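Local structure of Alpha/beta hydrolase (Pseudomonas aeruginosa PAO1, 4R1D) at residues R153-I158 against A547-V552; V51-G56 against N145-L150; I119-S124 against E129-R134; D224-T229 against V250-H255. The protein is an alpha/beta hydrolase that probably acts as a lipase effector of the H2 type VI secretion system, binds calcium and pairs with the inhibitor Tli4. One frame throughout, in Å; residues are numbered along the deposited sequence.

Interaction 1 (R153-I158 against A547-V552); sequences RRLDNI and AALYGV. With CA (calcium ion), chain C.
At the end of helix 141-155, whose Glu152 and following Asp156 both bind calcium, Arg154 and Leu155 of the last turn pack on Leu549 and Val552 of helix 542-556, one turn apart on that helix. Leu155 does most of the work. Its CG lies 4.0 Å from Leu549 CD2, and its CD2 reaches Val552 CG1 at 3.9 Å. Arg154 lends its aliphatic part alone: the chain crosses Leu549 at about a right angle, with Arg154 CG 4.0 Å from Leu549 CD1, and the bend beyond CG (chi2 -90°) turns the rest of the chain off. Phe202 of strand 201-206 touches both Leu155 and Val552.

The next residue, Asp156, grips the calcium with both oxygens, OD1 at 2.5 Å and OD2 at 2.6 Å from the ion. Two waters, Glu152, the Phe202 carbonyl and Asp203 complete the shell. Asn157 ND2 folds back to Arg153 O at 2.8 Å, nearly straight (167°) and on a carbonyl lone pair, tying the loop to the helix end. No hydrogen bond crosses between 153-158 and 547-552; the contact between them is apolar. Leu155 packs while its neighbour Asp156 binds the ion, and Phe202 serves both sides.

Interaction 2 (V51-G56 against N145-L150); sequences VIFIPG and NPVMGL
Between 51-56 and 145-150 the nearest CA atoms are those of Phe53 and Met148, 7.5 Å apart, on a helix kinked where the N atoms of Pro146 and Val147 make no bond to the turn before; Pro146 N has no hydrogen to donate. Phe53 projects toward the helix. With CG anti to the backbone N (chi1 -176°), the ring stands up from the strand and offers one face to Met148. Met148 CG lies over that face, 4.2 Å from the Phe53 ring centroid and 22° off the normal, which makes a CH-pi contact. The sulfur follows at an oblique angle: Met148 SD is 4.6 Å from the same centroid, nearer the root of the ring, with Phe53 CD2 at 3.9 Å. This is a Met-aromatic contact. Val147 CG1 comes obliquely on the same side of the ring, 4.0 Å from Phe53 CE1.

Tyr144, also on the helix, meets the Phe53 ring with the planes at about 60°, and the Met148 side chain runs on to Val204 and Cys206 of strand 201-206. All three residues of the contact are buried and no hydrogen bond crosses it. Helix and central sheet are thus held together here by dispersion and by the polarisable sulfur against the aromatic ring.

Interaction 3 (I119-S124 against E129-R134); sequences IDVGQS and EAARLR
One face of the Arg132 guanidinium is covered by Ile119, whose CD1 stands 3.6 Å from Arg132 CZ, over the middle of the plane; at NH1 the group bonds to the carbonyl oxygens of Gly117 and Asp115. The other flat group, the Asp120 carboxylate, is met from above its plane: Gly122 N approaches Asp120 OD1 at 3.0 Å, 58° out of the plane, in an Asx turn. This runs into a type II' beta turn from Val121 to Ser124, with Gly122 taking the positive phi (51°) that such a turn needs. Together they shape the loop that leads into helix 128-133.

Bends at chi2 and chi3 (36° at the latter) fold the Arg132 chain so that its guanidinium lies across the isoleucine. The same Ile119 CD1 also presses on the helix backbone, 3.5 Å from Arg132 CA. Its other branch, Ile119 CG2, meets Ala131 CB at 3.8 Å, and Val121 CG1 adds a second touch on Ala131 CB at 3.9 Å. The small alanine thus takes two branched side chains of the loop at once.

At the end of the helix Arg134 turns elsewhere: it forms a salt bridge with Glu152, a calcium ligand, and a cation-pi contact with Trp205. Back in the loop, Val121 O accepts twice from one residue, from Ser124 N at 2.9 Å and from Ser124 OG at 2.7 Å, the hydroxyl lying in the carbonyl plane on a lone pair.

Interaction 4 (D224-T229 against V250-H255); sequences DYIENT and VILVTH
Ile226 of helix 215-238 overlaps the first residue of strand 250-255, its CG2 resting 4.1 Å from Val250 CG1. The two branched side chains meet obliquely. Ile226 CG2 lies anti to its own backbone N, while CG1 lies anti to the carbonyl carbon (chi1 -63°); this turn about chi1 gives CG2 to Val250 and sends CD1 toward Leu252. That second touch is loose, with Ile226 CD1 4.5 Å from Leu252 CD2. Val250 and Leu252 are alternate residues of the strand and so present their side chains on the same face of the sheet, one beyond the other along Ile226.

The backbones stay well apart, 8.6 Å between Ile226 CA and Val250 CA, and no hydrogen bond joins the segments. All three touching residues are buried and apolar. The helix is not regular here: a wider pi-type turn spans 226-229, beginning at the contact residue. The neighbouring Glu227 is held by Arg273 through a salt bridge and by the Tyr271 hydroxyl, and Tyr271 also touches Ile226.

In the alpha/beta-hydrolase fold this is the packing of a beta-alpha-beta crossover, in which the chain leaves strand 201-206, passes through helices 215-238 and 242-247 and returns in parallel as 250-255, on the far side of 48-54. That strand lies between 48-54 and 274-280. Helix 215-238 covers its Val250 and Leu252 side, and helix 542-556 lies on the other, against Ile251 and Val253.

Interactions 1 and 2 share helix 141-155, with centres 12 Å apart, and meet where Leu155 CD1 comes 4.2 Å from Val51 CG2. Interaction 3 meets the same helix where Asn145 OD1 and Asp120 N lie 2.9 Å apart, a probable hydrogen bond. Strands 48-54 and 250-255 pair side by side, linking interactions 2 and 4 through Ile54 N to Val253 O and Ile54 O to His255 N, each 2.8 Å. Val552 of interaction 1 reaches that sheet too, its CG2 4.1 Å from Val253 CG2. Asp156 of interaction 1 is one of the calcium ligands; the Met148 and Ala131 side chains of interactions 2 and 3 lie about 11 Å from the calcium ion. The side chain of Val250 in interaction 4 is about 13 Å from the bound calcium ion.

Interaction 1 (R153-I158 against A547-V552)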
loop_
_atom_site.group_PDB
_atom_site.type_symbol
_atom_site.label_atom_id
_atom_site.label_comp_id
_atom_site.label_asym_id
_atom_site.label_seq_id
_atom_site.Cartn_x
_atom_site.Cartn_y
_atom_site.Cartn_z
ATOM N N ARG A 153 -6.181 -19.239 -19.600
ATOM C CA ARG A 153 -6.099 -20.394 -20.497
ATOM C C ARG A 153 -7.227 -21.384 -20.255
ATOM O O ARG A 153 -7.799 -21.934 -21.204
ATOM C CB ARG A 153 -4.734 -21.094 -20.440
ATOM C CG ARG A 153 -4.355 -21.836 -19.176
ATOM C CD ARG A 153 -2.979 -22.513 -19.375
ATOM N NE ARG A 153 -2.604 -23.368 -18.255
ATOM C CZ ARG A 153 -2.721 -24.693 -18.252
ATOM N NH1 ARG A 153 -3.185 -25.330 -19.322
ATOM N NH2 ARG A 153 -2.363 -25.381 -17.177
ATOM N N ARG A 154 -7.557 -21.607 -18.990
ATOM C CA ARG A 154 -8.659 -22.522 -18.679
ATOM C C ARG A 154 -9.975 -22.001 -19.253
ATOM O O ARG A 154 -10.718 -22.740 -19.897
ATOM C CB ARG A 154 -8.777 -22.748 -17.165
ATOM C CG ARG A 154 -7.623 -23.579 -16.559
ATOM C CD ARG A 154 -7.933 -25.072 -16.582
ATOM N NE ARG A 154 -6.939 -25.848 -15.845
ATOM C CZ ARG A 154 -5.947 -26.525 -16.412
ATOM N NH1 ARG A 154 -5.820 -26.540 -17.736
ATOM N NH2 ARG A 154 -5.085 -27.200 -15.656
ATOM N N LEU A 155 -10.262 -20.724 -19.049
ATOM C CA LEU A 155 -11.553 -20.182 -19.488
ATOM C C LEU A 155 -11.636 -19.999 -21.006
ATOM O O LEU A 155 -12.732 -19.906 -21.570
ATOM C CB LEU A 155 -11.892 -18.886 -18.743
ATOM C CG LEU A 155 -12.088 -19.065 -17.230
ATOM C CD1 LEU A 155 -12.058 -17.720 -16.504
ATOM C CD2 LEU A 155 -13.392 -19.811 -16.926
ATOM N N ASP A 156 -10.475 -19.953 -21.654
ATOM C CA ASP A 156 -10.382 -19.853 -23.110
ATOM C C ASP A 156 -10.435 -21.238 -23.754
ATOM O O ASP A 156 -10.447 -21.364 -24.979
ATOM C CB ASP A 156 -9.072 -19.165 -23.523
ATOM C CG ASP A 156 -9.110 -17.661 -23.334
ATOM O OD1 ASP A 156 -10.203 -17.132 -23.035
ATOM O OD2 ASP A 156 -8.044 -16.998 -23.491
ATOM N N ASN A 157 -10.466 -22.275 -22.926
ATOM C CA ASN A 157 -10.424 -23.646 -23.412
ATOM C C ASN A 157 -11.364 -24.578 -22.651
ATOM O O ASN A 157 -10.910 -25.533 -22.033
ATOM C CB ASN A 157 -8.991 -24.174 -23.338
ATOM C CG ASN A 157 -8.071 -23.485 -24.335
ATOM O OD1 ASN A 157 -8.063 -23.823 -25.523
ATOM N ND2 ASN A 157 -7.307 -22.497 -23.865
ATOM N N ILE A 158 -12.665 -24.301 -22.709
ATOM C CA ILE A 158 -13.642 -25.120 -21.983
ATOM C C ILE A 158 -14.187 -26.236 -22.863
ATOM O O ILE A 158 -14.145 -27.414 -22.497
ATOM C CB ILE A 158 -14.820 -24.276 -21.440
ATOM C CG1 ILE A 158 -14.294 -23.039 -20.712
ATOM C CG2 ILE A 158 -15.700 -25.116 -20.507
ATOM C CD1 ILE A 158 -15.379 -22.185 -20.034
ATOM N N ALA A 547 -11.446 -23.541 -6.599
ATOM C CA ALA A 547 -12.565 -22.762 -6.085
ATOM C C ALA A 547 -12.853 -21.491 -6.897
ATOM O O ALA A 547 -14.003 -21.078 -7.016
ATOM C CB ALA A 547 -12.359 -22.425 -4.597
ATOM N N ALA A 548 -11.807 -20.868 -7.432
ATOM C CA ALA A 548 -11.980 -19.694 -8.284
ATOM C C ALA A 548 -12.660 -20.056 -9.608
ATOM O O ALA A 548 -13.643 -19.432 -10.007
ATOM C CB ALA A 548 -10.643 -19.023 -8.547
ATOM N N LEU A 549 -12.136 -21.066 -10.290
ATOM C CA LEU A 549 -12.718 -21.455 -11.567
ATOM C C LEU A 549 -14.141 -21.979 -11.389
ATOM O O LEU A 549 -15.025 -21.690 -12.192
ATOM C CB LEU A 549 -11.827 -22.480 -12.265
ATOM C CG LEU A 549 -10.516 -21.867 -12.772
ATOM C CD1 LEU A 549 -9.516 -22.953 -13.034
ATOM C CD2 LEU A 549 -10.781 -21.022 -14.033
ATOM N N TYR A 550 -14.360 -22.748 -10.326
ATOM C CA TYR A 550 -15.697 -23.221 -9.992
ATOM C C TYR A 550 -16.656 -22.041 -9.816
ATOM O O TYR A 550 -17.751 -22.033 -10.374
ATOM C CB TYR A 550 -15.653 -24.053 -8.703
ATOM C CG TYR A 550 -17.003 -24.446 -8.185
ATOM C CD1 TYR A 550 -17.614 -25.622 -8.606
ATOM C CD2 TYR A 550 -17.670 -23.655 -7.251
ATOM C CE1 TYR A 550 -18.862 -25.998 -8.120
ATOM C CE2 TYR A 550 -18.925 -24.024 -6.762
ATOM C CZ TYR A 550 -19.508 -25.194 -7.202
ATOM O OH TYR A 550 -20.743 -25.552 -6.731
ATOM N N GLY A 551 -16.245 -21.040 -9.041
ATOM C CA GLY A 551 -17.066 -19.860 -8.858
ATOM C C GLY A 551 -17.409 -19.177 -10.180
ATOM O O GLY A 551 -18.554 -18.799 -10.430
ATOM N N VAL A 552 -16.413 -19.031 -11.044
ATOM C CA VAL A 552 -16.633 -18.337 -12.313
ATOM C C VAL A 552 -17.663 -19.070 -13.170
ATOM O O VAL A 552 -18.571 -18.445 -13.744
ATOM C CB VAL A 552 -15.326 -18.150 -13.076
ATOM C CG1 VAL A 552 -15.590 -17.684 -14.518
ATOM C CG2 VAL A 552 -14.441 -17.152 -12.327
HETATM CA CA CA C . -9.300 -14.785 -23.022
HETATM O O HOH W 1 -7.516 -13.887 -24.646
HETATM O O HOH W 2 -10.698 -14.771 -25.259
#

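Interaction 2 (V51-G56 against N145-L150)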
loop_
_atom_site.group_PDB
_atom_site.type_symbol
_atom_site.label_atom_id
_atom_site.label_comp_id
_atom_site.label_asym_id
_atom_site.label_seq_id
_atom_site.Cartn_x
_atom_site.Cartn_y
_atom_site.Cartn_z
ATOM N N VAL A 51 -13.232 -10.965 -16.444
ATOM C CA VAL A 51 -12.919 -11.388 -15.088
ATOM C C VAL A 51 -11.946 -10.363 -14.516
ATOM O O VAL A 51 -10.856 -10.198 -15.042
ATOM C CB VAL A 51 -12.289 -12.785 -15.088
ATOM C CG1 VAL A 51 -11.830 -13.177 -13.687
ATOM C CG2 VAL A 51 -13.308 -13.808 -15.631
ATOM N N ILE A 52 -12.342 -9.682 -13.439
ATOM C CA ILE A 52 -11.521 -8.634 -12.849
ATOM C C ILE A 52 -10.828 -9.184 -11.611
ATOM O O ILE A 52 -11.485 -9.530 -10.632
ATOM C CB ILE A 52 -12.378 -7.429 -12.397
ATOM C CG1 ILE A 52 -13.377 -7.021 -13.486
ATOM C CG2 ILE A 52 -11.471 -6.247 -11.995
ATOM C CD1 ILE A 52 -12.743 -6.588 -14.801
ATOM N N PHE A 53 -9.506 -9.271 -11.657
ATOM C CA PHE A 53 -8.768 -9.806 -10.526
ATOM C C PHE A 53 -8.367 -8.653 -9.630
ATOM O O PHE A 53 -7.794 -7.665 -10.100
ATOM C CB PHE A 53 -7.532 -10.568 -11.007
ATOM C CG PHE A 53 -6.777 -11.223 -9.902
ATOM C CD1 PHE A 53 -7.178 -12.452 -9.414
ATOM C CD2 PHE A 53 -5.680 -10.597 -9.332
ATOM C CE1 PHE A 53 -6.488 -13.062 -8.394
ATOM C CE2 PHE A 53 -4.981 -11.212 -8.302
ATOM C CZ PHE A 53 -5.401 -12.446 -7.832
ATOM N N ILE A 54 -8.702 -8.766 -8.350
ATOM C CA ILE A 54 -8.384 -7.741 -7.388
ATOM C C ILE A 54 -7.428 -8.343 -6.367
ATOM O O ILE A 54 -7.793 -9.275 -5.644
ATOM C CB ILE A 54 -9.648 -7.212 -6.682
ATOM C CG1 ILE A 54 -10.717 -6.820 -7.716
ATOM C CG2 ILE A 54 -9.288 -6.052 -5.729
ATOM C CD1 ILE A 54 -12.024 -6.281 -7.115
ATOM N N PRO A 55 -6.205 -7.809 -6.303
ATOM C CA PRO A 55 -5.144 -8.331 -5.440
ATOM C C PRO A 55 -5.371 -7.940 -3.983
ATOM O O PRO A 55 -6.332 -7.247 -3.667
ATOM C CB PRO A 55 -3.890 -7.636 -5.968
ATOM C CG PRO A 55 -4.407 -6.311 -6.483
ATOM C CD PRO A 55 -5.770 -6.615 -7.063
ATOM N N GLY A 56 -4.477 -8.383 -3.109
ATOM C CA GLY A 56 -4.659 -8.163 -1.690
ATOM C C GLY A 56 -3.583 -7.347 -1.014
ATOM O O GLY A 56 -3.043 -6.384 -1.570
ATOM N N ASN A 145 0.517 -13.589 -11.030
ATOM C CA ASN A 145 0.572 -13.862 -12.471
ATOM C C ASN A 145 0.197 -15.310 -12.863
ATOM O O ASN A 145 -0.537 -15.516 -13.830
ATOM C CB ASN A 145 1.922 -13.440 -13.092
ATOM C CG ASN A 145 2.003 -11.930 -13.392
ATOM O OD1 ASN A 145 2.719 -11.513 -14.299
ATOM N ND2 ASN A 145 1.257 -11.120 -12.645
ATOM N N PRO A 146 0.674 -16.310 -12.098
ATOM C CA PRO A 146 0.276 -17.690 -12.415
ATOM C C PRO A 146 -1.240 -17.905 -12.401
ATOM O O PRO A 146 -1.764 -18.498 -13.335
ATOM C CB PRO A 146 0.970 -18.524 -11.326
ATOM C CG PRO A 146 2.156 -17.698 -10.916
ATOM C CD PRO A 146 1.670 -16.255 -11.016
ATOM N N VAL A 147 -1.955 -17.431 -11.387
ATOM C CA VAL A 147 -3.391 -17.707 -11.358
ATOM C C VAL A 147 -4.156 -16.912 -12.416
ATOM O O VAL A 147 -5.141 -17.391 -12.979
ATOM C CB VAL A 147 -4.000 -17.486 -9.954
ATOM C CG1 VAL A 147 -4.017 -16.000 -9.593
ATOM C CG2 VAL A 147 -5.405 -18.095 -9.876
ATOM N N MET A 148 -3.683 -15.707 -12.715
ATOM C CA MET A 148 -4.313 -14.938 -13.766
ATOM C C MET A 148 -4.138 -15.644 -15.115
ATOM O O MET A 148 -5.062 -15.705 -15.913
ATOM C CB MET A 148 -3.775 -13.509 -13.798
ATOM C CG MET A 148 -4.343 -12.662 -12.649
ATOM S SD MET A 148 -3.974 -10.895 -12.859
ATOM C CE MET A 148 -2.188 -10.878 -12.669
ATOM N N GLY A 149 -2.956 -16.200 -15.344
ATOM C CA GLY A 149 -2.681 -16.863 -16.604
ATOM C C GLY A 149 -3.398 -18.198 -16.684
ATOM O O GLY A 149 -3.809 -18.633 -17.762
ATOM N N LEU A 150 -3.546 -18.854 -15.541
ATOM C CA LEU A 150 -4.265 -20.143 -15.494
ATOM C C LEU A 150 -5.742 -19.971 -15.830
ATOM O O LEU A 150 -6.312 -20.729 -16.622
ATOM C CB LEU A 150 -4.125 -20.776 -14.108
ATOM C CG LEU A 150 -4.942 -22.059 -13.914
ATOM C CD1 LEU A 150 -4.435 -23.134 -14.864
ATOM C CD2 LEU A 150 -4.851 -22.547 -12.476
#

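Interaction 3 (I119-S124 against E129-R134)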
loop_
_atom_site.group_PDB
_atom_site.type_symbol
_atom_site.label_atom_id
_atom_site.label_comp_id
_atom_site.label_asym_id
_atom_site.label_seq_id
_atom_site.Cartn_x
_atom_site.Cartn_y
_atom_site.Cartn_z
ATOM N N ILE A 119 6.218 -9.111 -15.737
ATOM C CA ILE A 119 5.065 -9.955 -16.040
ATOM C C ILE A 119 5.529 -11.326 -16.492
ATOM O O ILE A 119 6.454 -11.441 -17.298
ATOM C CB ILE A 119 4.215 -9.352 -17.176
ATOM C CG1 ILE A 119 3.632 -8.002 -16.750
ATOM C CG2 ILE A 119 3.094 -10.321 -17.593
ATOM C CD1 ILE A 119 2.828 -7.289 -17.842
ATOM N N ASP A 120 4.872 -12.364 -15.984
ATOM C CA ASP A 120 5.127 -13.719 -16.436
ATOM C C ASP A 120 3.879 -14.199 -17.148
ATOM O O ASP A 120 2.906 -14.566 -16.502
ATOM C CB ASP A 120 5.434 -14.625 -15.245
ATOM C CG ASP A 120 5.620 -16.073 -15.645
ATOM O OD1 ASP A 120 5.770 -16.344 -16.859
ATOM O OD2 ASP A 120 5.624 -16.935 -14.739
ATOM N N VAL A 121 3.891 -14.173 -18.475
ATOM C CA VAL A 121 2.707 -14.560 -19.230
ATOM C C VAL A 121 2.438 -16.061 -19.125
ATOM O O VAL A 121 1.340 -16.519 -19.425
ATOM C CB VAL A 121 2.790 -14.127 -20.702
ATOM C CG1 VAL A 121 2.934 -12.608 -20.800
ATOM C CG2 VAL A 121 3.947 -14.831 -21.394
ATOM N N GLY A 122 3.437 -16.813 -18.678
ATOM C CA GLY A 122 3.282 -18.243 -18.457
ATOM C C GLY A 122 2.692 -18.976 -19.646
ATOM O O GLY A 122 3.193 -18.873 -20.768
ATOM N N GLN A 123 1.614 -19.715 -19.396
ATOM C CA GLN A 123 0.905 -20.424 -20.456
ATOM C C GLN A 123 -0.441 -19.762 -20.759
ATOM O O GLN A 123 -1.374 -20.414 -21.217
ATOM C CB GLN A 123 0.692 -21.891 -20.061
ATOM C CG GLN A 123 1.959 -22.610 -19.607
ATOM C CD GLN A 123 2.424 -22.184 -18.216
ATOM O OE1 GLN A 123 1.612 -21.933 -17.320
ATOM N NE2 GLN A 123 3.741 -22.093 -18.036
ATOM N N SER A 124 -0.532 -18.457 -20.525
ATOM C CA SER A 124 -1.796 -17.737 -20.684
ATOM C C SER A 124 -2.219 -17.594 -22.132
ATOM O O SER A 124 -3.394 -17.373 -22.423
ATOM C CB SER A 124 -1.689 -16.337 -20.077
ATOM O OG SER A 124 -0.794 -15.539 -20.836
ATOM N N GLU A 129 2.884 -7.760 -24.093
ATOM C CA GLU A 129 2.295 -6.465 -24.378
ATOM C C GLU A 129 0.802 -6.481 -24.045
ATOM O O GLU A 129 0.258 -5.517 -23.497
ATOM C CB GLU A 129 2.511 -6.110 -25.854
ATOM C CG GLU A 129 3.958 -5.740 -26.205
ATOM C CD GLU A 129 4.929 -6.919 -26.130
ATOM O OE1 GLU A 129 4.487 -8.085 -26.226
ATOM O OE2 GLU A 129 6.148 -6.676 -25.977
ATOM N N ALA A 130 0.147 -7.587 -24.384
ATOM C CA ALA A 130 -1.271 -7.752 -24.108
ATOM C C ALA A 130 -1.514 -7.853 -22.606
ATOM O O ALA A 130 -2.415 -7.216 -22.088
ATOM C CB ALA A 130 -1.812 -8.987 -24.820
ATOM N N ALA A 131 -0.696 -8.655 -21.927
ATOM C CA ALA A 131 -0.794 -8.821 -20.477
ATOM C C ALA A 131 -0.524 -7.489 -19.782
ATOM O O ALA A 131 -1.135 -7.185 -18.760
ATOM C CB ALA A 131 0.175 -9.904 -19.992
ATOM N N ARG A 132 0.390 -6.693 -20.339
ATOM C CA ARG A 132 0.659 -5.361 -19.798
ATOM C C ARG A 132 -0.588 -4.474 -19.909
ATOM O O ARG A 132 -0.984 -3.806 -18.953
ATOM C CB ARG A 132 1.862 -4.736 -20.520
ATOM C CG ARG A 132 2.134 -3.278 -20.218
ATOM C CD ARG A 132 3.285 -3.088 -19.247
ATOM N NE ARG A 132 4.388 -4.046 -19.390
ATOM C CZ ARG A 132 5.042 -4.530 -18.339
ATOM N NH1 ARG A 132 4.679 -4.130 -17.124
ATOM N NH2 ARG A 132 6.028 -5.405 -18.476
ATOM N N LEU A 133 -1.223 -4.481 -21.078
ATOM C CA LEU A 133 -2.462 -3.735 -21.263
ATOM C C LEU A 133 -3.533 -4.201 -20.288
ATOM O O LEU A 133 -4.347 -3.399 -19.820
ATOM C CB LEU A 133 -2.974 -3.873 -22.696
ATOM C CG LEU A 133 -2.218 -2.984 -23.682
ATOM C CD1 LEU A 133 -2.614 -3.315 -25.123
ATOM C CD2 LEU A 133 -2.453 -1.508 -23.369
ATOM N N ARG A 134 -3.532 -5.495 -19.993
ATOM C CA ARG A 134 -4.497 -6.057 -19.045
ATOM C C ARG A 134 -4.132 -5.721 -17.597
ATOM O O ARG A 134 -4.851 -6.111 -16.680
ATOM C CB ARG A 134 -4.579 -7.579 -19.171
ATOM C CG ARG A 134 -4.973 -8.104 -20.540
ATOM C CD ARG A 134 -6.461 -8.177 -20.724
ATOM N NE ARG A 134 -6.777 -9.055 -21.853
ATOM C CZ ARG A 134 -6.879 -10.375 -21.750
ATOM N NH1 ARG A 134 -6.705 -10.960 -20.563
ATOM N NH2 ARG A 134 -7.153 -11.109 -22.828
#

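Interaction 4 (D224-T229 against V250-H255)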
loop_
_atom_site.group_PDB
_atom_site.type_symbol
_atom_site.label_atom_id
_atom_site.label_comp_id
_atom_site.label_asym_id
_atom_site.label_seq_id
_atom_site.Cartn_x
_atom_site.Cartn_y
_atom_site.Cartn_z
ATOM N N ASP A 224 -13.881 2.835 -11.530
ATOM C CA ASP A 224 -13.402 3.644 -12.652
ATOM C C ASP A 224 -12.615 2.800 -13.658
ATOM O O ASP A 224 -12.744 2.986 -14.871
ATOM C CB ASP A 224 -12.559 4.830 -12.171
ATOM C CG ASP A 224 -13.377 5.871 -11.416
ATOM O OD1 ASP A 224 -14.630 5.849 -11.485
ATOM O OD2 ASP A 224 -12.758 6.725 -10.748
ATOM N N TYR A 225 -11.806 1.871 -13.144
ATOM C CA TYR A 225 -10.999 1.003 -13.984
ATOM C C TYR A 225 -11.906 0.176 -14.887
ATOM O O TYR A 225 -11.691 0.103 -16.098
ATOM C CB TYR A 225 -10.121 0.086 -13.111
ATOM C CG TYR A 225 -9.364 -0.968 -13.872
ATOM C CD1 TYR A 225 -8.450 -0.621 -14.855
ATOM C CD2 TYR A 225 -9.551 -2.320 -13.597
ATOM C CE1 TYR A 225 -7.749 -1.583 -15.547
ATOM C CE2 TYR A 225 -8.854 -3.286 -14.280
ATOM C CZ TYR A 225 -7.960 -2.924 -15.252
ATOM O OH TYR A 225 -7.251 -3.882 -15.933
ATOM N N ILE A 226 -12.931 -0.438 -14.306
ATOM C CA ILE A 226 -13.850 -1.253 -15.099
ATOM C C ILE A 226 -14.597 -0.395 -16.128
ATOM O O ILE A 226 -14.647 -0.736 -17.302
ATOM C CB ILE A 226 -14.869 -1.987 -14.206
ATOM C CG1 ILE A 226 -14.159 -2.971 -13.272
ATOM C CG2 ILE A 226 -15.911 -2.716 -15.045
ATOM C CD1 ILE A 226 -15.028 -3.411 -12.109
ATOM N N GLU A 227 -15.164 0.720 -15.681
ATOM C CA GLU A 227 -16.026 1.535 -16.540
ATOM C C GLU A 227 -15.257 2.325 -17.599
ATOM O O GLU A 227 -15.778 2.586 -18.691
ATOM C CB GLU A 227 -16.890 2.487 -15.699
ATOM C CG GLU A 227 -17.823 1.788 -14.706
ATOM C CD GLU A 227 -18.883 0.931 -15.385
ATOM O OE1 GLU A 227 -19.419 1.368 -16.427
ATOM O OE2 GLU A 227 -19.181 -0.177 -14.880
ATOM N N ASN A 228 -14.024 2.703 -17.282
ATOM C CA ASN A 228 -13.272 3.603 -18.149
ATOM C C ASN A 228 -12.099 2.962 -18.887
ATOM O O ASN A 228 -11.587 3.536 -19.846
ATOM C CB ASN A 228 -12.822 4.852 -17.381
ATOM C CG ASN A 228 -13.984 5.616 -16.773
ATOM O OD1 ASN A 228 -15.096 5.621 -17.304
ATOM N ND2 ASN A 228 -13.729 6.262 -15.644
ATOM N N THR A 229 -11.668 1.780 -18.454
ATOM C CA THR A 229 -10.600 1.076 -19.172
ATOM C C THR A 229 -11.066 -0.253 -19.744
ATOM O O THR A 229 -10.962 -0.503 -20.950
ATOM C CB THR A 229 -9.356 0.808 -18.281
ATOM O OG1 THR A 229 -8.738 2.049 -17.919
ATOM C CG2 THR A 229 -8.350 -0.062 -19.032
ATOM N N VAL A 250 -19.451 -8.176 -15.304
ATOM C CA VAL A 250 -18.113 -8.711 -15.038
ATOM C C VAL A 250 -18.163 -9.614 -13.805
ATOM O O VAL A 250 -19.112 -9.568 -13.028
ATOM C CB VAL A 250 -17.075 -7.592 -14.777
ATOM C CG1 VAL A 250 -17.019 -6.611 -15.951
ATOM C CG2 VAL A 250 -17.410 -6.858 -13.487
ATOM N N ILE A 251 -17.141 -10.435 -13.625
ATOM C CA ILE A 251 -17.038 -11.283 -12.436
ATOM C C ILE A 251 -15.786 -10.877 -11.683
ATOM O O ILE A 251 -14.719 -10.786 -12.275
ATOM C CB ILE A 251 -16.930 -12.761 -12.826
ATOM C CG1 ILE A 251 -18.187 -13.196 -13.579
ATOM C CG2 ILE A 251 -16.698 -13.640 -11.591
ATOM C CD1 ILE A 251 -18.031 -14.530 -14.292
ATOM N N LEU A 252 -15.909 -10.620 -10.386
ATOM C CA LEU A 252 -14.742 -10.261 -9.574
ATOM C C LEU A 252 -14.090 -11.519 -9.006
ATOM O O LEU A 252 -14.785 -12.441 -8.581
ATOM C CB LEU A 252 -15.146 -9.346 -8.403
ATOM C CG LEU A 252 -15.882 -8.052 -8.745
ATOM C CD1 LEU A 252 -16.074 -7.180 -7.507
ATOM C CD2 LEU A 252 -15.117 -7.275 -9.820
ATOM N N VAL A 253 -12.762 -11.559 -9.015
ATOM C CA VAL A 253 -12.012 -12.623 -8.341
ATOM C C VAL A 253 -11.002 -11.900 -7.469
ATOM O O VAL A 253 -10.168 -11.130 -7.970
ATOM C CB VAL A 253 -11.312 -13.559 -9.349
ATOM C CG1 VAL A 253 -10.453 -14.569 -8.622
ATOM C CG2 VAL A 253 -12.354 -14.254 -10.243
ATOM N N THR A 254 -11.106 -12.088 -6.157
ATOM C CA THR A 254 -10.317 -11.285 -5.234
ATOM C C THR A 254 -9.363 -12.117 -4.400
ATOM O O THR A 254 -9.626 -13.281 -4.095
ATOM C CB THR A 254 -11.217 -10.473 -4.270
ATOM O OG1 THR A 254 -11.729 -11.330 -3.246
ATOM C CG2 THR A 254 -12.384 -9.844 -5.029
ATOM N N HIS A 255 -8.255 -11.495 -4.018
ATOM C CA HIS A 255 -7.332 -12.094 -3.053
ATOM C C HIS A 255 -7.266 -11.240 -1.791
ATOM O O HIS A 255 -7.119 -10.016 -1.859
ATOM C CB HIS A 255 -5.942 -12.202 -3.673
ATOM C CG HIS A 255 -4.914 -12.837 -2.790
ATOM N ND1 HIS A 255 -4.986 -14.153 -2.375
ATOM C CD2 HIS A 255 -3.783 -12.336 -2.251
ATOM C CE1 HIS A 255 -3.934 -14.431 -1.623
ATOM N NE2 HIS A 255 -3.185 -13.350 -1.541
#